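Local coordinates for dehydrogenase (PDB 3Q2I), which probably uses NAD to oxidise the sugar of UDP-GlcNAcA, a step toward 2,3-diacetamido-2,3-dideoxy-D-mannuronic acid, at residues Q169-A174 against F188-S193; I14-V19 against D309-T314; D197-L202 against V228-R233. One frame throughout, in Å; residues are numbered along the deposited sequence.

Interaction 1 of 3, residues Q169-A174 against F188-S193. With HP7 ((2S,3S,4R,5R,6R)-5-acetamido-6-[[[(2R,3S,4R,5R)-5-(2,4-dioxopyrimidin-1-yl)-3,4-dihydroxy-oxolan-2-yl]methoxy-hydroxy-phosphoryl]oxy-hydroxy-phosphoryl]oxy-3,4-dihydroxy-oxane-2-carboxylic acid), chain C.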
loop_
_atom_site.group_PDB
_atom_site.type_symbol
_atom_site.label_atom_id
_atom_site.label_comp_id
_atom_site.label_asym_id
_atom_site.label_seq_id
_atom_site.Cartn_x
_atom_site.Cartn_y
_atom_site.Cartn_z
ATOM N N GLN A 169 32.787 12.433 -17.078
ATOM C CA GLN A 169 32.607 13.418 -16.028
ATOM C C GLN A 169 32.774 14.872 -16.522
ATOM O O GLN A 169 32.098 15.797 -16.033
ATOM C CB GLN A 169 33.499 13.124 -14.822
ATOM C CG GLN A 169 33.262 13.965 -13.608
ATOM C CD GLN A 169 31.912 13.664 -12.997
ATOM O OE1 GLN A 169 31.499 12.494 -12.911
ATOM N NE2 GLN A 169 31.195 14.708 -12.626
ATOM N N GLU A 170 33.718 15.102 -17.430
ATOM C CA GLU A 170 34.030 16.482 -17.819
ATOM C C GLU A 170 32.834 17.135 -18.531
ATOM O O GLU A 170 32.644 18.349 -18.449
ATOM C CB GLU A 170 35.280 16.541 -18.721
ATOM C CG GLU A 170 35.168 15.747 -20.010
ATOM C CD GLU A 170 36.135 16.197 -21.103
ATOM O OE1 GLU A 170 36.021 15.679 -22.244
ATOM O OE2 GLU A 170 37.004 17.055 -20.823
ATOM N N TYR A 171 31.963 16.322 -19.144
ATOM C CA TYR A 171 30.715 16.843 -19.729
ATOM C C TYR A 171 29.828 17.501 -18.669
ATOM O O TYR A 171 29.310 18.613 -18.848
ATOM C CB TYR A 171 29.998 15.676 -20.443
ATOM C CG TYR A 171 28.543 15.958 -20.738
ATOM C CD1 TYR A 171 28.156 16.630 -21.889
ATOM C CD2 TYR A 171 27.547 15.631 -19.817
ATOM C CE1 TYR A 171 26.834 16.937 -22.155
ATOM C CE2 TYR A 171 26.232 15.943 -20.063
ATOM C CZ TYR A 171 25.873 16.567 -21.224
ATOM O OH TYR A 171 24.563 16.865 -21.460
ATOM N N TYR A 172 29.578 16.787 -17.572
ATOM C CA TYR A 172 28.772 17.320 -16.479
ATOM C C TYR A 172 29.452 18.460 -15.728
ATOM O O TYR A 172 28.804 19.371 -15.279
ATOM C CB TYR A 172 28.429 16.205 -15.491
ATOM C CG TYR A 172 27.712 15.056 -16.171
ATOM C CD1 TYR A 172 26.313 15.086 -16.314
ATOM C CD2 TYR A 172 28.386 13.917 -16.612
ATOM C CE1 TYR A 172 25.649 14.057 -16.913
ATOM C CE2 TYR A 172 27.702 12.855 -17.198
ATOM C CZ TYR A 172 26.320 12.953 -17.353
ATOM O OH TYR A 172 25.687 11.879 -17.917
ATOM N N ASP A 173 30.785 18.447 -15.656
ATOM C CA ASP A 173 31.476 19.449 -14.850
ATOM C C ASP A 173 31.578 20.774 -15.613
ATOM O O ASP A 173 31.962 21.797 -15.037
ATOM C CB ASP A 173 32.914 18.957 -14.583
ATOM C CG ASP A 173 32.990 17.886 -13.509
ATOM O OD1 ASP A 173 31.957 17.484 -12.959
ATOM O OD2 ASP A 173 34.111 17.420 -13.221
ATOM N N ALA A 174 31.231 20.754 -16.890
ATOM C CA ALA A 174 31.349 21.962 -17.736
ATOM C C ALA A 174 30.581 23.143 -17.163
ATOM O O ALA A 174 30.988 24.299 -17.313
ATOM C CB ALA A 174 30.910 21.660 -19.157
ATOM N N PHE A 188 17.546 10.248 -18.992
ATOM C CA PHE A 188 16.254 10.296 -19.675
ATOM C C PHE A 188 15.800 11.706 -20.054
ATOM O O PHE A 188 15.410 11.919 -21.214
ATOM C CB PHE A 188 15.171 9.606 -18.835
ATOM C CG PHE A 188 15.167 8.101 -18.905
ATOM C CD1 PHE A 188 14.660 7.418 -19.994
ATOM C CD2 PHE A 188 15.428 7.370 -17.748
ATOM C CE1 PHE A 188 14.575 6.017 -20.028
ATOM C CE2 PHE A 188 15.237 5.961 -17.716
ATOM C CZ PHE A 188 14.913 5.295 -18.898
ATOM N N MET A 189 15.859 12.653 -19.120
ATOM C CA MET A 189 15.277 13.994 -19.344
ATOM C C MET A 189 16.175 14.886 -20.213
ATOM O O MET A 189 15.620 15.691 -20.985
ATOM C CB MET A 189 15.052 14.655 -17.995
ATOM C CG MET A 189 14.592 16.132 -18.036
ATOM S SD MET A 189 14.071 16.745 -16.434
ATOM C CE MET A 189 12.460 15.979 -16.272
ATOM N N ASN A 190 17.476 14.712 -20.065
ATOM C CA ASN A 190 18.412 15.458 -20.936
ATOM C C ASN A 190 18.797 14.578 -22.127
ATOM O O ASN A 190 18.192 14.688 -23.196
ATOM C CB ASN A 190 19.657 15.931 -20.185
ATOM C CG ASN A 190 20.620 16.658 -21.138
ATOM O OD1 ASN A 190 20.617 16.358 -22.317
ATOM N ND2 ASN A 190 21.329 17.664 -20.666
ATOM N N GLN A 191 19.703 13.627 -21.936
ATOM C CA GLN A 191 20.421 13.093 -23.111
ATOM C C GLN A 191 19.554 12.347 -24.098
ATOM O O GLN A 191 19.600 12.569 -25.322
ATOM C CB GLN A 191 21.663 12.289 -22.701
ATOM C CG GLN A 191 22.750 13.170 -22.076
ATOM C CD GLN A 191 22.531 13.401 -20.589
ATOM O OE1 GLN A 191 21.937 12.578 -19.870
ATOM N NE2 GLN A 191 22.992 14.528 -20.106
ATOM N N ALA A 192 18.677 11.495 -23.572
ATOM C CA ALA A 192 17.819 10.701 -24.426
ATOM C C ALA A 192 16.412 11.277 -24.656
ATOM O O ALA A 192 15.505 10.538 -25.056
ATOM C CB ALA A 192 17.743 9.272 -23.839
ATOM N N SER A 193 16.174 12.557 -24.352
ATOM C CA SER A 193 14.829 13.084 -24.402
ATOM C C SER A 193 14.181 13.000 -25.786
ATOM O O SER A 193 12.973 12.871 -25.859
ATOM C CB SER A 193 14.721 14.497 -23.819
ATOM O OG SER A 193 15.597 15.307 -24.562
HETATM N N1 HP7 C . 30.347 12.561 -26.072
HETATM C C2 HP7 C . 31.274 11.676 -25.704
HETATM O O2 HP7 C . 32.026 11.941 -24.731
HETATM N N3 HP7 C . 31.446 10.530 -26.369
HETATM C C4 HP7 C . 30.673 10.237 -27.423
HETATM O O4 HP7 C . 30.919 9.176 -28.045
HETATM C C5 HP7 C . 29.681 11.135 -27.830
HETATM C C6 HP7 C . 29.547 12.321 -27.121
HETATM P PA HP7 C . 27.102 15.282 -29.005
HETATM P PB HP7 C . 24.565 16.404 -29.490
HETATM O "O'P" HP7 C . 24.265 15.270 -24.203
HETATM O "O'Q" HP7 C . 23.863 17.425 -23.993
HETATM C "C1'" HP7 C . 22.893 15.059 -27.982
HETATM O O1A HP7 C . 27.021 13.962 -29.756
HETATM O O1B HP7 C . 24.400 15.394 -30.601
HETATM C C1C HP7 C . 30.175 13.772 -25.258
HETATM C "C2'" HP7 C . 21.359 14.952 -27.950
HETATM N "N2'" HP7 C . 20.796 15.167 -29.285
HETATM O O2A HP7 C . 27.799 16.486 -29.577
HETATM O O2B HP7 C . 24.772 17.883 -29.750
HETATM C C2C HP7 C . 31.053 14.931 -25.708
HETATM O O2C HP7 C . 31.490 15.547 -24.491
HETATM C "C3'" HP7 C . 20.762 15.968 -26.985
HETATM O "O3'" HP7 C . 19.386 15.566 -26.783
HETATM O O3A HP7 C . 25.663 15.784 -28.501
HETATM O O3B HP7 C . 23.229 16.331 -28.554
HETATM C C3C HP7 C . 30.067 15.874 -26.376
HETATM O O3C HP7 C . 30.484 17.233 -26.236
HETATM C "C4'" HP7 C . 21.484 15.939 -25.628
HETATM O "O4'" HP7 C . 21.062 16.987 -24.763
HETATM C C4C HP7 C . 28.756 15.641 -25.632
HETATM O O4C HP7 C . 28.831 14.221 -25.447
HETATM C "C5'" HP7 C . 22.972 16.223 -25.916
HETATM O "O5'" HP7 C . 23.422 15.089 -26.654
HETATM C C5C HP7 C . 27.579 15.941 -26.536
HETATM O O5C HP7 C . 27.726 14.967 -27.562
HETATM C "C6'" HP7 C . 23.751 16.333 -24.628
HETATM C "C7'" HP7 C . 20.052 14.317 -29.990
HETATM O "O7'" HP7 C . 19.606 13.229 -29.597
HETATM C "C8'" HP7 C . 19.725 14.762 -31.396
#
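Tyr171 and Tyr172 of the short helix 169-173 meet Asn190 and Gln191 of helix 187-191 in a buried, ligand-bridged contact. It lies in the pocket for the UDP-sugar acid HP7, in the C-terminal alpha/beta domain. The backbones stay well apart, with the CA atoms of Tyr171 and Gln191 11.5 Å from each other, so side chains and the ligand span the gap. Tyr171 carries its CG anti to the backbone N (chi1 163°), which sends the phenol toward the second segment. Its OH donates to O'Q of the HP7 carboxylate at 2.7 Å. That oxygen lies at the ring edge, near the ring plane. The Asn190 side chain comes toward the sugar from the other segment, and its OD1 accepts from HP7 O4' at 2.6 Å. The amide is fixed by a second bond, from ND2 to Asp184 OD1. Gln191 adds a weak bond through its backbone, with O accepting from HP7 O3' at 3.3 Å. Its bent side chain ends beside both tyrosines. Tyr171 CD2 sits 3.5 Å above the Tyr172 ring, over its centre. Arg167, Lys106 and Asn250 also bind HP7. The chemistry is divided: the phenol reads the carboxylate, Asn190 takes one sugar hydroxyl, and the Gln191 carbonyl takes another only weakly. This is consistent with recognition of a uronic acid and a fixed placement of its ring.

Interaction 2 of 3, residues I14-V19 against D309-T314; sequences IRFALV and DNVIKT
Ile14 and Phe16 of the first Rossmann strand pack on Val311 and Ile312 of helix 304-315. Strand 14-19 belongs to the parallel sheet of the NAD-binding fold. The helix comes from late in the chain and lies against this sheet. The axes of segments 14-19 and 309-314 approach to 10.0 Å, at 125° between their N-to-C directions. The close part is wholly apolar and is built from alternate strand residues. The Phe16 ring presents its edge: CE1 lies 4.2 Å from Val311 CG1, and CZ lies 4.3 Å from Ile312 CG1. Both methylene and methyl partners are near the ring plane. Phe16 has CG anti to its carbonyl carbon (chi1 -72°), and the ring reaches out toward the helix. Ile14 takes the next place along the strand, against Ile312. Tyr308, Ile78 and Ala39 extend this buried core.

Asp309, Asn310 and Lys313 form a polar, partly exposed face of the helix. Lys313 points away from the strand, and its NZ makes a salt bridge with Asp309 OD2 at 2.7 Å, on the syn lone pair of that oxygen. Asp309 has a second charged partner in Arg38, just before strand 39-45. Thr314 is buried, and its OG1 and N reach Asn310 O from opposite faces of its plane. Val19, at the far end of the strand, touches the cofactor but not the helix. At the near end, Ile14 CG1 meets Ile312 CG2 at 4.3 Å.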
loop_
_atom_site.group_PDB
_atom_site.type_symbol
_atom_site.label_atom_id
_atom_site.label_comp_id
_atom_site.label_asym_id
_atom_site.label_seq_id
_atom_site.Cartn_x
_atom_site.Cartn_y
_atom_site.Cartn_z
ATOM N N ILE A 14 10.386 38.294 -39.563
ATOM C CA ILE A 14 10.138 37.962 -38.148
ATOM C C ILE A 14 11.342 38.278 -37.252
ATOM O O ILE A 14 12.488 37.985 -37.607
ATOM C CB ILE A 14 9.822 36.455 -37.985
ATOM C CG1 ILE A 14 8.866 35.978 -39.089
ATOM C CG2 ILE A 14 9.300 36.180 -36.562
ATOM C CD1 ILE A 14 7.514 36.728 -39.085
ATOM N N ARG A 15 11.075 38.862 -36.091
ATOM C CA ARG A 15 12.113 39.299 -35.195
ATOM C C ARG A 15 12.265 38.309 -34.036
ATOM O O ARG A 15 11.250 37.938 -33.434
ATOM C CB ARG A 15 11.809 40.707 -34.710
ATOM C CG ARG A 15 11.750 41.651 -35.927
ATOM C CD ARG A 15 11.385 43.048 -35.526
ATOM N NE ARG A 15 9.960 43.228 -35.267
ATOM C CZ ARG A 15 9.393 44.425 -35.135
ATOM N NH1 ARG A 15 10.139 45.515 -35.244
ATOM N NH2 ARG A 15 8.092 44.539 -34.893
ATOM N N PHE A 16 13.500 37.891 -33.786
ATOM C CA PHE A 16 13.833 36.966 -32.677
ATOM C C PHE A 16 14.696 37.634 -31.614
ATOM O O PHE A 16 15.573 38.461 -31.905
ATOM C CB PHE A 16 14.561 35.773 -33.265
ATOM C CG PHE A 16 13.680 34.838 -34.061
ATOM C CD1 PHE A 16 13.045 33.763 -33.441
ATOM C CD2 PHE A 16 13.400 35.074 -35.405
ATOM C CE1 PHE A 16 12.229 32.923 -34.171
ATOM C CE2 PHE A 16 12.592 34.232 -36.143
ATOM C CZ PHE A 16 11.978 33.163 -35.521
ATOM N N ALA A 17 14.495 37.280 -30.341
ATOM C CA ALA A 17 15.469 37.618 -29.311
ATOM C C ALA A 17 15.890 36.278 -28.692
ATOM O O ALA A 17 15.137 35.271 -28.789
ATOM C CB ALA A 17 14.869 38.510 -28.243
ATOM N N LEU A 18 17.112 36.223 -28.169
ATOM C CA LEU A 18 17.565 34.963 -27.590
ATOM C C LEU A 18 18.202 35.138 -26.215
ATOM O O LEU A 18 18.965 36.070 -25.971
ATOM C CB LEU A 18 18.513 34.222 -28.531
ATOM C CG LEU A 18 19.264 32.944 -28.103
ATOM C CD1 LEU A 18 19.444 31.982 -29.221
ATOM C CD2 LEU A 18 20.549 33.171 -27.305
ATOM N N VAL A 19 17.886 34.247 -25.277
ATOM C CA VAL A 19 18.511 34.322 -23.960
ATOM C C VAL A 19 19.241 33.021 -23.646
ATOM O O VAL A 19 18.695 31.925 -23.864
ATOM C CB VAL A 19 17.490 34.704 -22.838
ATOM C CG1 VAL A 19 16.304 33.771 -22.825
ATOM C CG2 VAL A 19 18.149 34.817 -21.490
ATOM N N ASP A 309 11.959 26.865 -39.964
ATOM C CA ASP A 309 11.048 27.112 -41.098
ATOM C C ASP A 309 9.594 26.988 -40.588
ATOM O O ASP A 309 8.757 27.831 -40.898
ATOM C CB ASP A 309 11.307 26.080 -42.195
ATOM C CG ASP A 309 10.361 26.214 -43.390
ATOM O OD1 ASP A 309 10.243 27.342 -43.898
ATOM O OD2 ASP A 309 9.720 25.225 -43.806
ATOM N N ASN A 310 9.266 25.964 -39.786
ATOM C CA ASN A 310 7.906 25.907 -39.243
ATOM C C ASN A 310 7.526 27.082 -38.335
ATOM O O ASN A 310 6.366 27.531 -38.351
ATOM C CB ASN A 310 7.632 24.543 -38.569
ATOM C CG ASN A 310 6.353 24.549 -37.734
ATOM O OD1 ASN A 310 6.421 24.512 -36.512
ATOM N ND2 ASN A 310 5.186 24.579 -38.386
ATOM N N VAL A 311 8.463 27.567 -37.521
ATOM C CA VAL A 311 8.189 28.651 -36.602
ATOM C C VAL A 311 7.932 29.928 -37.416
ATOM O O VAL A 311 6.992 30.666 -37.130
ATOM C CB VAL A 311 9.350 28.869 -35.640
ATOM C CG1 VAL A 311 9.194 30.115 -34.793
ATOM C CG2 VAL A 311 9.541 27.609 -34.730
ATOM N N ILE A 312 8.778 30.135 -38.425
ATOM C CA ILE A 312 8.584 31.266 -39.353
ATOM C C ILE A 312 7.265 31.182 -40.083
ATOM O O ILE A 312 6.507 32.142 -40.028
ATOM C CB ILE A 312 9.789 31.388 -40.316
ATOM C CG1 ILE A 312 10.990 31.912 -39.520
ATOM C CG2 ILE A 312 9.497 32.414 -41.474
ATOM C CD1 ILE A 312 12.311 31.547 -40.186
ATOM N N LYS A 313 6.967 30.055 -40.709
ATOM C CA LYS A 313 5.666 29.865 -41.349
ATOM C C LYS A 313 4.497 30.101 -40.402
ATOM O O LYS A 313 3.506 30.762 -40.746
ATOM C CB LYS A 313 5.554 28.512 -42.041
ATOM C CG LYS A 313 6.492 28.320 -43.219
ATOM C CD LYS A 313 6.356 26.916 -43.755
ATOM C CE LYS A 313 6.730 26.934 -45.225
ATOM N NZ LYS A 313 7.828 25.987 -45.501
ATOM N N THR A 314 4.620 29.650 -39.148
ATOM C CA THR A 314 3.510 29.887 -38.234
ATOM C C THR A 314 3.296 31.379 -38.070
ATOM O O THR A 314 2.148 31.850 -38.041
ATOM C CB THR A 314 3.824 29.226 -36.832
ATOM O OG1 THR A 314 3.910 27.820 -37.043
ATOM C CG2 THR A 314 2.745 29.539 -35.790
#

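Interaction 3 of 3, residues D197-L202 against V228-R233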
loop_
_atom_site.group_PDB
_atom_site.type_symbol
_atom_site.label_atom_id
_atom_site.label_comp_id
_atom_site.label_asym_id
_atom_site.label_seq_id
_atom_site.Cartn_x
_atom_site.Cartn_y
_atom_site.Cartn_z
ATOM N N ASP A 197 10.629 11.083 -26.498
ATOM C CA ASP A 197 9.604 11.709 -27.314
ATOM C C ASP A 197 8.927 10.707 -28.237
ATOM O O ASP A 197 7.762 10.882 -28.583
ATOM C CB ASP A 197 10.242 12.818 -28.151
ATOM C CG ASP A 197 9.254 13.597 -28.967
ATOM O OD1 ASP A 197 8.277 14.100 -28.398
ATOM O OD2 ASP A 197 9.498 13.741 -30.192
ATOM N N LEU A 198 9.665 9.707 -28.720
ATOM C CA LEU A 198 9.060 8.790 -29.688
ATOM C C LEU A 198 7.934 7.939 -29.105
ATOM O O LEU A 198 7.160 7.318 -29.820
ATOM C CB LEU A 198 10.132 7.815 -30.246
ATOM C CG LEU A 198 11.375 8.549 -30.834
ATOM C CD1 LEU A 198 12.430 7.569 -31.197
ATOM C CD2 LEU A 198 10.956 9.482 -31.994
ATOM N N LEU A 199 7.968 7.759 -27.779
ATOM C CA LEU A 199 7.018 6.836 -27.174
ATOM C C LEU A 199 5.566 7.237 -27.399
ATOM O O LEU A 199 4.762 6.401 -27.810
ATOM C CB LEU A 199 7.384 6.636 -25.694
ATOM C CG LEU A 199 8.776 6.102 -25.373
ATOM C CD1 LEU A 199 9.092 6.018 -23.862
ATOM C CD2 LEU A 199 8.914 4.721 -26.012
ATOM N N ASP A 200 5.191 8.465 -27.078
ATOM C CA ASP A 200 3.862 8.939 -27.373
ATOM C C ASP A 200 3.717 9.343 -28.867
ATOM O O ASP A 200 2.704 9.001 -29.483
ATOM C CB ASP A 200 3.543 10.160 -26.483
ATOM C CG ASP A 200 2.135 10.691 -26.717
ATOM O OD1 ASP A 200 1.938 11.476 -27.683
ATOM O OD2 ASP A 200 1.175 10.240 -26.073
ATOM N N TRP A 201 4.749 9.969 -29.447
ATOM C CA TRP A 201 4.595 10.567 -30.802
ATOM C C TRP A 201 4.469 9.451 -31.827
ATOM O O TRP A 201 3.594 9.532 -32.696
ATOM C CB TRP A 201 5.831 11.398 -31.111
ATOM C CG TRP A 201 5.807 11.949 -32.509
ATOM C CD1 TRP A 201 4.843 12.751 -33.054
ATOM C CD2 TRP A 201 6.848 11.813 -33.497
ATOM N NE1 TRP A 201 5.192 13.051 -34.362
ATOM C CE2 TRP A 201 6.410 12.495 -34.652
ATOM C CE3 TRP A 201 8.082 11.167 -33.528
ATOM C CZ2 TRP A 201 7.178 12.550 -35.829
ATOM C CZ3 TRP A 201 8.846 11.231 -34.684
ATOM C CH2 TRP A 201 8.386 11.918 -35.816
ATOM N N LEU A 202 5.278 8.392 -31.729
ATOM C CA LEU A 202 5.152 7.325 -32.734
ATOM C C LEU A 202 4.153 6.299 -32.284
ATOM O O LEU A 202 3.358 5.853 -33.096
ATOM C CB LEU A 202 6.447 6.595 -33.048
ATOM C CG LEU A 202 7.541 7.447 -33.692
ATOM C CD1 LEU A 202 8.778 6.589 -33.883
ATOM C CD2 LEU A 202 6.992 7.898 -35.076
ATOM N N VAL A 228 13.094 1.563 -18.460
ATOM C CA VAL A 228 11.671 1.766 -18.170
ATOM C C VAL A 228 10.868 0.730 -18.924
ATOM O O VAL A 228 11.075 0.599 -20.132
ATOM C CB VAL A 228 11.213 3.177 -18.514
ATOM C CG1 VAL A 228 11.510 3.559 -19.959
ATOM C CG2 VAL A 228 9.748 3.366 -18.127
ATOM N N SER A 229 9.955 0.045 -18.224
ATOM C CA SER A 229 8.933 -0.849 -18.786
ATOM C C SER A 229 7.722 0.054 -19.108
ATOM O O SER A 229 7.328 0.867 -18.245
ATOM C CB SER A 229 8.544 -1.846 -17.636
ATOM O OG SER A 229 9.652 -2.609 -17.266
ATOM N N VAL A 230 7.155 -0.063 -20.328
ATOM C CA VAL A 230 6.059 0.790 -20.746
ATOM C C VAL A 230 4.861 -0.055 -21.208
ATOM O O VAL A 230 5.012 -1.067 -21.949
ATOM C CB VAL A 230 6.518 1.634 -21.955
ATOM C CG1 VAL A 230 5.381 2.608 -22.439
ATOM C CG2 VAL A 230 7.760 2.430 -21.591
ATOM N N LYS A 231 3.651 0.377 -20.810
ATOM C CA LYS A 231 2.401 -0.215 -21.258
ATOM C C LYS A 231 1.586 0.837 -21.962
ATOM O O LYS A 231 1.316 1.880 -21.358
ATOM C CB LYS A 231 1.587 -0.878 -20.131
ATOM C CG LYS A 231 0.231 -1.392 -20.666
ATOM C CD LYS A 231 -0.586 -1.986 -19.545
ATOM C CE LYS A 231 -1.981 -2.345 -20.082
ATOM N NZ LYS A 231 -2.922 -2.700 -18.990
ATOM N N TRP A 232 1.210 0.603 -23.226
ATOM C CA TRP A 232 0.374 1.547 -23.980
ATOM C C TRP A 232 -1.093 1.211 -23.777
ATOM O O TRP A 232 -1.460 0.062 -23.450
ATOM C CB TRP A 232 0.781 1.477 -25.484
ATOM C CG TRP A 232 1.947 2.320 -25.814
ATOM C CD1 TRP A 232 1.907 3.620 -26.250
ATOM C CD2 TRP A 232 3.344 1.961 -25.785
ATOM N NE1 TRP A 232 3.170 4.088 -26.456
ATOM C CE2 TRP A 232 4.079 3.108 -26.168
ATOM C CE3 TRP A 232 4.048 0.798 -25.461
ATOM C CZ2 TRP A 232 5.457 3.110 -26.281
ATOM C CZ3 TRP A 232 5.408 0.804 -25.576
ATOM C CH2 TRP A 232 6.114 1.957 -25.960
ATOM N N ARG A 233 -1.965 2.236 -23.914
ATOM C CA ARG A 233 -3.401 2.034 -23.775
ATOM C C ARG A 233 -3.928 1.043 -24.811
ATOM O O ARG A 233 -4.926 0.380 -24.557
ATOM C CB ARG A 233 -4.153 3.351 -23.925
ATOM C CG ARG A 233 -3.741 4.406 -22.911
ATOM C CD ARG A 233 -4.829 5.493 -22.860
ATOM N NE ARG A 233 -4.347 6.582 -22.010
ATOM C CZ ARG A 233 -4.404 6.489 -20.684
ATOM N NH1 ARG A 233 -3.981 7.513 -19.928
ATOM N NH2 ARG A 233 -4.857 5.362 -20.134
#
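Leu199 of helix 193-203 lies nearest Val230 of strand 225-232, with their CA atoms 8.9 Å apart. This is helix-on-sheet packing in the C-terminal alpha/beta domain. The strand is an inner member of the mixed sheet, between strands 237-243 and 206-214. The helix is irregular here. It is kinked where the N atoms of Leu198 and Leu199 lack a bond to the turn before, and it has a wider pi-type turn at 199-202. Along the strand, Val230 and Trp232 point toward the helix.

Trp232 joins the two segments in two ways. Its indole NE1 donates to Leu199 O at 3.1 Å, with an N-H...O angle of 150°. The oxygen lies close to the indole plane, at the ring edge. The donor, however, stands above the carbonyl plane, 45° out of it. The bond thus ties a tryptophan side chain to helix backbone and gives the buried indole N-H a partner. The Leu199 and Trp232 side chains cross at about a right angle. Leu199 CD2 touches the six-membered part of the indole, 3.8 Å from CZ2. Within the strand, Val230 CG1 lies over one face of the indole, 3.5 Å above the plane and toward the rim. Leu199 also packs on Leu334 and Met338 of helix 325-344.

Residues pointing the opposite way along the strand serve the assembly. Ser229 and Lys231 pack on Tyr212 of a second subunit, so the sheet has the helix on one side and a neighbouring subunit on the other. Within the contact, the other methyl of the leucine makes a looser contact: Leu199 CD1 lies 4.5 Å from Val230 CG2.

Overall arrangement
Interactions 1 and 3 both lie in the C-terminal alpha/beta domain. Their centres are 22 Å apart, and they follow one another along the chain through helices 187-191 and 193-203. They touch where Phe188 CE1 packs on Val228 CG1 at 3.9 Å. The same run of helices thus joins the HP7 pocket to the mixed sheet. Interaction 2 is remote, its centre 27 Å from interaction 1 and 30 Å from interaction 3. Its two segments flank both others in sequence. The chain touches the Rossmann sheet again at 304-315, then goes back to the C-terminal domain with helix 325-344 and strand 348-349.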